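Local coordinates for putative nucleoprotein (Infectious salmon anemia virus, PDB 4EWC) that encapsidates the negative-strand viral RNA, shielding it from nucleases and forming the ribonucleoprotein that serves as template for transcription and replication, at residues V68-E80 with A95-F107. Residues are numbered along the deposited sequence; the frame is centred on the assembly and turned at random.
Sequences VYVDKKIRKFLEE and AAAIERSVEFDNF
Y69 and R75 share the carboxylate of D105, the hydroxyl on OD1 and the guanidinium on OD2. Y69 OH gives its proton to D105 OD1 at 2.9 Å, on the syn side and slightly out of the carboxylate plane. R75 NH2 lies 2.6 Å from D105 OD2, a salt bridge that runs nearly along the C-O bond; NH1 adds a weak bond to the same OD2. With one oxygen taking both nitrogens and the two planes 71° apart, this is no flat two-pronged pairing. A bend at chi3 turns the guanidinium toward D105, while R75 CB, CD and NE pass along I98 CD1, which sits 3.2 Å from NE at the guanidinium edge. The R75 side chain is a knob among I98, S101, V102 and D105.

One turn earlier, S101 OG works both ways: it accepts V70 N at 3.1 Å (163°) and donates to A97 O of its own helix. Apolar contact flanks these bonds: V70 CB meets I98 CD1, and the edge of F104 faces the Y69 ring in an offset edge-to-face pair. K280 of helix 279-284 touches both aromatics.

Helices 72-80 and 96-107 run roughly antiparallel (140°) with axes 11.3 Å apart; contact from 72-80 falls to R75, and 68-70 supplies the rest. This surface contact belongs to the N-terminal domain, where backbone bonds join V68 and Y69 to N22, and Y69 to L24. Both carboxylate oxygens being engaged by donors, D105 is probably held as the anion.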
ATOM      1  N   VAL A  68      -0.275  -3.027  30.545  1.00 86.56           N
ATOM      2  CA  VAL A  68      -1.248  -2.076  30.002  1.00 86.61           C
ATOM      3  C   VAL A  68      -2.541  -1.991  30.842  1.00 83.23           C
ATOM      4  O   VAL A  68      -3.032  -0.900  31.092  1.00 83.54           O
ATOM      5  CB  VAL A  68      -1.574  -2.367  28.501  1.00 84.96           C
ATOM      6  CG1 VAL A  68      -2.196  -1.149  27.829  1.00 80.89           C
ATOM      7  CG2 VAL A  68      -0.310  -2.781  27.753  1.00 91.50           C
ATOM      8  N   TYR A  69      -3.081  -3.125  31.292  1.00 79.01           N
ATOM      9  CA  TYR A  69      -4.352  -3.103  32.036  1.00 83.23           C
ATOM     10  C   TYR A  69      -4.220  -2.813  33.534  1.00 85.40           C
ATOM     11  O   TYR A  69      -3.754  -3.663  34.307  1.00 85.23           O
ATOM     12  CB  TYR A  69      -5.161  -4.397  31.843  1.00 82.51           C
ATOM     13  CG  TYR A  69      -6.514  -4.355  32.541  1.00 80.23           C
ATOM     14  CD1 TYR A  69      -7.541  -3.548  32.057  1.00 81.52           C
ATOM     15  CD2 TYR A  69      -6.756  -5.097  33.689  1.00 76.71           C
ATOM     16  CE1 TYR A  69      -8.769  -3.490  32.689  1.00 81.29           C
ATOM     17  CE2 TYR A  69      -7.982  -5.056  34.323  1.00 75.93           C
ATOM     18  CZ  TYR A  69      -8.987  -4.242  33.828  1.00 83.19           C
ATOM     19  OH  TYR A  69     -10.219  -4.182  34.459  1.00 79.63           O
ATOM     20  N   VAL A  70      -4.668  -1.630  33.949  1.00 84.54           N
ATOM     21  CA  VAL A  70      -4.494  -1.219  35.342  1.00 89.42           C
ATOM     22  C   VAL A  70      -5.518  -1.804  36.326  1.00 93.09           C
ATOM     23  O   VAL A  70      -5.226  -1.943  37.512  1.00 98.39           O
ATOM     24  CB  VAL A  70      -4.430   0.299  35.477  1.00 85.74           C
ATOM     25  CG1 VAL A  70      -4.009   0.692  36.887  1.00 89.22           C
ATOM     26  CG2 VAL A  70      -3.451   0.859  34.469  1.00 86.01           C
ATOM     27  N   ASP A  71      -6.700  -2.165  35.839  1.00 87.53           N
ATOM     28  CA  ASP A  71      -7.724  -2.782  36.689  1.00 87.08           C
ATOM     29  C   ASP A  71      -8.338  -1.805  37.667  1.00 88.71           C
ATOM     30  O   ASP A  71      -7.782  -0.744  37.933  1.00 94.74           O
ATOM     31  CB  ASP A  71      -7.214  -4.043  37.416  1.00 83.22           C
ATOM     32  N   LYS A  72      -9.490  -2.184  38.205  1.00 88.97           N
ATOM     33  CA  LYS A  72     -10.368  -1.253  38.907  1.00 92.00           C
ATOM     34  C   LYS A  72      -9.836  -0.823  40.262  1.00 96.37           C
ATOM     35  O   LYS A  72      -9.648   0.368  40.509  1.00 94.96           O
ATOM     36  CB  LYS A  72     -11.766  -1.849  39.070  1.00 94.63           C
ATOM     37  N   LYS A  73      -9.609  -1.789  41.145  1.00 92.18           N
ATOM     38  CA  LYS A  73      -9.169  -1.468  42.496  1.00 88.59           C
ATOM     39  C   LYS A  73      -7.872  -0.659  42.489  1.00 92.95           C
ATOM     40  O   LYS A  73      -7.726   0.297  43.249  1.00 95.69           O
ATOM     41  CB  LYS A  73      -9.016  -2.736  43.335  1.00 90.95           C
ATOM     42  N   ILE A  74      -6.944  -1.019  41.610  1.00 94.51           N
ATOM     43  CA  ILE A  74      -5.677  -0.302  41.523  1.00 93.09           C
ATOM     44  C   ILE A  74      -5.837   1.084  40.900  1.00 96.86           C
ATOM     45  O   ILE A  74      -5.070   1.999  41.209  1.00 95.94           O
ATOM     46  CB  ILE A  74      -4.607  -1.104  40.746  1.00 89.95           C
ATOM     47  N   ARG A  75      -6.830   1.251  40.029  1.00 95.18           N
ATOM     48  CA  ARG A  75      -7.036   2.554  39.395  1.00 95.50           C
ATOM     49  C   ARG A  75      -7.744   3.519  40.340  1.00 91.66           C
ATOM     50  O   ARG A  75      -7.523   4.721  40.279  1.00 88.97           O
ATOM     51  CB  ARG A  75      -7.792   2.425  38.067  1.00 95.62           C
ATOM     52  CG  ARG A  75      -9.281   2.188  38.186  1.00 93.75           C
ATOM     53  CD  ARG A  75      -9.975   2.316  36.851  1.00 95.68           C
ATOM     54  NE  ARG A  75      -9.680   1.205  35.954  1.00 92.20           N
ATOM     55  CZ  ARG A  75     -10.535   0.234  35.650  1.00 92.48           C
ATOM     56  NH1 ARG A  75     -11.753   0.225  36.174  1.00 91.24           N
ATOM     57  NH2 ARG A  75     -10.168  -0.730  34.818  1.00 91.61           N
ATOM     58  N   LYS A  76      -8.582   2.974  41.218  1.00 92.71           N
ATOM     59  CA  LYS A  76      -9.272   3.763  42.233  1.00 94.14           C
ATOM     60  C   LYS A  76      -8.293   4.239  43.307  1.00 98.33           C
ATOM     61  O   LYS A  76      -8.380   5.370  43.787  1.00 96.81           O
ATOM     62  CB  LYS A  76     -10.396   2.944  42.875  1.00 89.71           C
ATOM     63  N   PHE A  77      -7.364   3.364  43.681  1.00100.19           N
ATOM     64  CA  PHE A  77      -6.354   3.681  44.684  1.00 97.32           C
ATOM     65  C   PHE A  77      -5.308   4.649  44.137  1.00 97.97           C
ATOM     66  O   PHE A  77      -4.811   5.514  44.858  1.00 97.05           O
ATOM     67  CB  PHE A  77      -5.674   2.403  45.184  1.00 96.47           C
ATOM     68  N   LEU A  78      -4.974   4.493  42.861  1.00 97.26           N
ATOM     69  CA  LEU A  78      -4.001   5.368  42.222  1.00 99.68           C
ATOM     70  C   LEU A  78      -4.599   6.746  41.898  1.00101.22           C
ATOM     71  O   LEU A  78      -3.881   7.747  41.858  1.00101.87           O
ATOM     72  CB  LEU A  78      -3.425   4.708  40.962  1.00 98.37           C
ATOM     73  N   GLU A  79      -5.911   6.795  41.675  1.00 98.80           N
ATOM     74  CA  GLU A  79      -6.585   8.065  41.408  1.00 97.39           C
ATOM     75  C   GLU A  79      -6.898   8.812  42.707  1.00 97.45           C
ATOM     76  O   GLU A  79      -6.609  10.003  42.824  1.00 96.15           O
ATOM     77  CB  GLU A  79      -7.860   7.854  40.584  1.00 93.48           C
ATOM     78  N   GLU A  80      -7.488   8.105  43.670  1.00 94.57           N
ATOM     79  CA  GLU A  80      -7.751   8.652  45.000  1.00 95.76           C
ATOM     80  C   GLU A  80      -6.474   9.217  45.650  1.00104.95           C
ATOM     81  O   GLU A  80      -6.308  10.441  45.749  1.00101.21           O
ATOM     82  CB  GLU A  80      -8.374   7.580  45.899  1.00 96.41           C
ATOM     83  CG  GLU A  80      -9.681   7.978  46.560  1.00 96.21           C
ATOM     84  CD  GLU A  80     -10.385   6.797  47.214  1.00 89.38           C
ATOM     85  N   ALA A  95      -1.930   7.945  33.132  1.00 99.13           N
ATOM     86  CA  ALA A  95      -3.310   8.374  32.888  1.00 97.23           C
ATOM     87  C   ALA A  95      -3.845   7.822  31.576  1.00 93.40           C
ATOM     88  O   ALA A  95      -5.053   7.676  31.402  1.00 90.88           O
ATOM     89  CB  ALA A  95      -3.421   9.900  32.911  1.00 94.48           C
ATOM     90  N   ALA A  96      -2.934   7.526  30.656  1.00 95.74           N
ATOM     91  CA  ALA A  96      -3.309   7.046  29.333  1.00 92.47           C
ATOM     92  C   ALA A  96      -3.654   5.562  29.381  1.00 94.67           C
ATOM     93  O   ALA A  96      -4.701   5.136  28.893  1.00 93.01           O
ATOM     94  CB  ALA A  96      -2.189   7.306  28.342  1.00 90.16           C
ATOM     95  N   ALA A  97      -2.770   4.779  29.989  1.00 94.86           N
ATOM     96  CA  ALA A  97      -2.984   3.346  30.105  1.00 92.21           C
ATOM     97  C   ALA A  97      -4.162   3.028  31.024  1.00 89.77           C
ATOM     98  O   ALA A  97      -4.598   1.883  31.101  1.00 89.20           O
ATOM     99  CB  ALA A  97      -1.718   2.656  30.586  1.00 88.47           C
ATOM    100  N   ILE A  98      -4.684   4.038  31.712  1.00 89.08           N
ATOM    101  CA  ILE A  98      -5.874   3.841  32.535  1.00 90.33           C
ATOM    102  C   ILE A  98      -7.158   4.297  31.832  1.00 91.87           C
ATOM    103  O   ILE A  98      -8.247   3.784  32.121  1.00 91.33           O
ATOM    104  CB  ILE A  98      -5.750   4.501  33.934  1.00 93.92           C
ATOM    105  CG1 ILE A  98      -6.831   3.965  34.870  1.00 94.38           C
ATOM    106  CG2 ILE A  98      -5.852   6.001  33.835  1.00 94.08           C
ATOM    107  CD1 ILE A  98      -7.052   2.490  34.708  1.00 93.63           C
ATOM    108  N   GLU A  99      -7.027   5.243  30.901  1.00 90.50           N
ATOM    109  CA  GLU A  99      -8.162   5.667  30.077  1.00 90.76           C
ATOM    110  C   GLU A  99      -8.505   4.552  29.097  1.00 89.62           C
ATOM    111  O   GLU A  99      -9.672   4.248  28.873  1.00 88.50           O
ATOM    112  CB  GLU A  99      -7.839   6.952  29.314  1.00 87.57           C
ATOM    113  N   ARG A 100      -7.465   3.952  28.523  1.00 89.44           N
ATOM    114  CA  ARG A 100      -7.605   2.780  27.675  1.00 87.33           C
ATOM    115  C   ARG A 100      -8.097   1.567  28.466  1.00 85.18           C
ATOM    116  O   ARG A 100      -8.732   0.676  27.906  1.00 91.43           O
ATOM    117  CB  ARG A 100      -6.283   2.449  26.979  1.00 81.11           C
ATOM    118  N   SER A 101      -7.811   1.529  29.764  1.00 80.34           N
ATOM    119  CA  SER A 101      -8.174   0.374  30.585  1.00 85.41           C
ATOM    120  C   SER A 101      -9.649   0.371  30.966  1.00 85.24           C
ATOM    121  O   SER A 101     -10.328  -0.656  30.859  1.00 83.04           O
ATOM    122  CB  SER A 101      -7.299   0.267  31.844  1.00 87.47           C
ATOM    123  OG  SER A 101      -5.997  -0.201  31.535  1.00 85.89           O
ATOM    124  N   VAL A 102     -10.150   1.515  31.415  1.00 85.85           N
ATOM    125  CA  VAL A 102     -11.577   1.628  31.732  1.00 89.70           C
ATOM    126  C   VAL A 102     -12.443   1.578  30.459  1.00 87.40           C
ATOM    127  O   VAL A 102     -13.545   1.027  30.472  1.00 82.23           O
ATOM    128  CB  VAL A 102     -11.889   2.897  32.557  1.00 89.74           C
ATOM    129  CG1 VAL A 102     -11.552   4.159  31.768  1.00 92.64           C
ATOM    130  CG2 VAL A 102     -13.346   2.903  33.006  1.00 85.94           C
ATOM    131  N   GLU A 103     -11.924   2.145  29.368  1.00 85.42           N
ATOM    132  CA  GLU A 103     -12.546   2.035  28.059  1.00 84.67           C
ATOM    133  C   GLU A 103     -12.707   0.561  27.695  1.00 83.78           C
ATOM    134  O   GLU A 103     -13.780   0.113  27.265  1.00 76.60           O
ATOM    135  CB  GLU A 103     -11.699   2.747  26.999  1.00 79.27           C
ATOM    136  N   PHE A 104     -11.627  -0.188  27.880  1.00 81.82           N
ATOM    137  CA  PHE A 104     -11.647  -1.618  27.648  1.00 80.37           C
ATOM    138  C   PHE A 104     -12.721  -2.297  28.497  1.00 80.31           C
ATOM    139  O   PHE A 104     -13.436  -3.180  28.014  1.00 77.48           O
ATOM    140  CB  PHE A 104     -10.275  -2.241  27.923  1.00 76.67           C
ATOM    141  CG  PHE A 104     -10.307  -3.742  28.013  1.00 74.40           C
ATOM    142  CD1 PHE A 104     -10.392  -4.523  26.858  1.00 76.30           C
ATOM    143  CD2 PHE A 104     -10.275  -4.372  29.250  1.00 73.66           C
ATOM    144  CE1 PHE A 104     -10.434  -5.911  26.937  1.00 71.74           C
ATOM    145  CE2 PHE A 104     -10.320  -5.759  29.342  1.00 77.96           C
ATOM    146  CZ  PHE A 104     -10.397  -6.534  28.185  1.00 76.29           C
ATOM    147  N   ASP A 105     -12.833  -1.889  29.761  1.00 82.32           N
ATOM    148  CA  ASP A 105     -13.835  -2.461  30.664  1.00 81.29           C
ATOM    149  C   ASP A 105     -15.255  -2.282  30.126  1.00 79.95           C
ATOM    150  O   ASP A 105     -16.095  -3.174  30.254  1.00 77.92           O
ATOM    151  CB  ASP A 105     -13.731  -1.846  32.063  1.00 81.77           C
ATOM    152  CG  ASP A 105     -12.791  -2.619  32.980  1.00 87.94           C
ATOM    153  OD1 ASP A 105     -12.642  -3.856  32.811  1.00 81.42           O
ATOM    154  OD2 ASP A 105     -12.206  -1.984  33.887  1.00 89.35           O
ATOM    155  N   ASN A 106     -15.509  -1.126  29.520  1.00 77.97           N
ATOM    156  CA  ASN A 106     -16.804  -0.835  28.918  1.00 80.30           C
ATOM    157  C   ASN A 106     -17.054  -1.664  27.654  1.00 77.06           C
ATOM    158  O   ASN A 106     -18.110  -2.285  27.502  1.00 69.72           O
ATOM    159  CB  ASN A 106     -16.923   0.661  28.598  1.00 84.31           C
ATOM    160  CG  ASN A 106     -16.981   1.526  29.851  1.00 89.82           C
ATOM    161  OD1 ASN A 106     -17.365   1.053  30.927  1.00 92.37           O
ATOM    162  ND2 ASN A 106     -16.601   2.798  29.717  1.00 87.40           N
ATOM    163  N   PHE A 107     -16.067  -1.655  26.760  1.00 77.38           N
ATOM    164  CA  PHE A 107     -16.054  -2.491  25.557  1.00 71.06           C
ATOM    165  C   PHE A 107     -16.329  -3.949  25.901  1.00 67.14           C
ATOM    166  O   PHE A 107     -17.198  -4.574  25.289  1.00 65.57           O
ATOM    167  CB  PHE A 107     -14.697  -2.355  24.854  1.00 70.25           C
ATOM    168  CG  PHE A 107     -14.654  -2.929  23.458  1.00 62.85           C
ATOM    169  CD1 PHE A 107     -15.138  -2.216  22.376  1.00 60.22           C
ATOM    170  CD2 PHE A 107     -14.071  -4.150  23.224  1.00 61.54           C
ATOM    171  CE1 PHE A 107     -15.072  -2.730  21.099  1.00 56.56           C
ATOM    172  CE2 PHE A 107     -14.010  -4.661  21.950  1.00 57.75           C
ATOM    173  CZ  PHE A 107     -14.510  -3.955  20.888  1.00 57.15           C
TER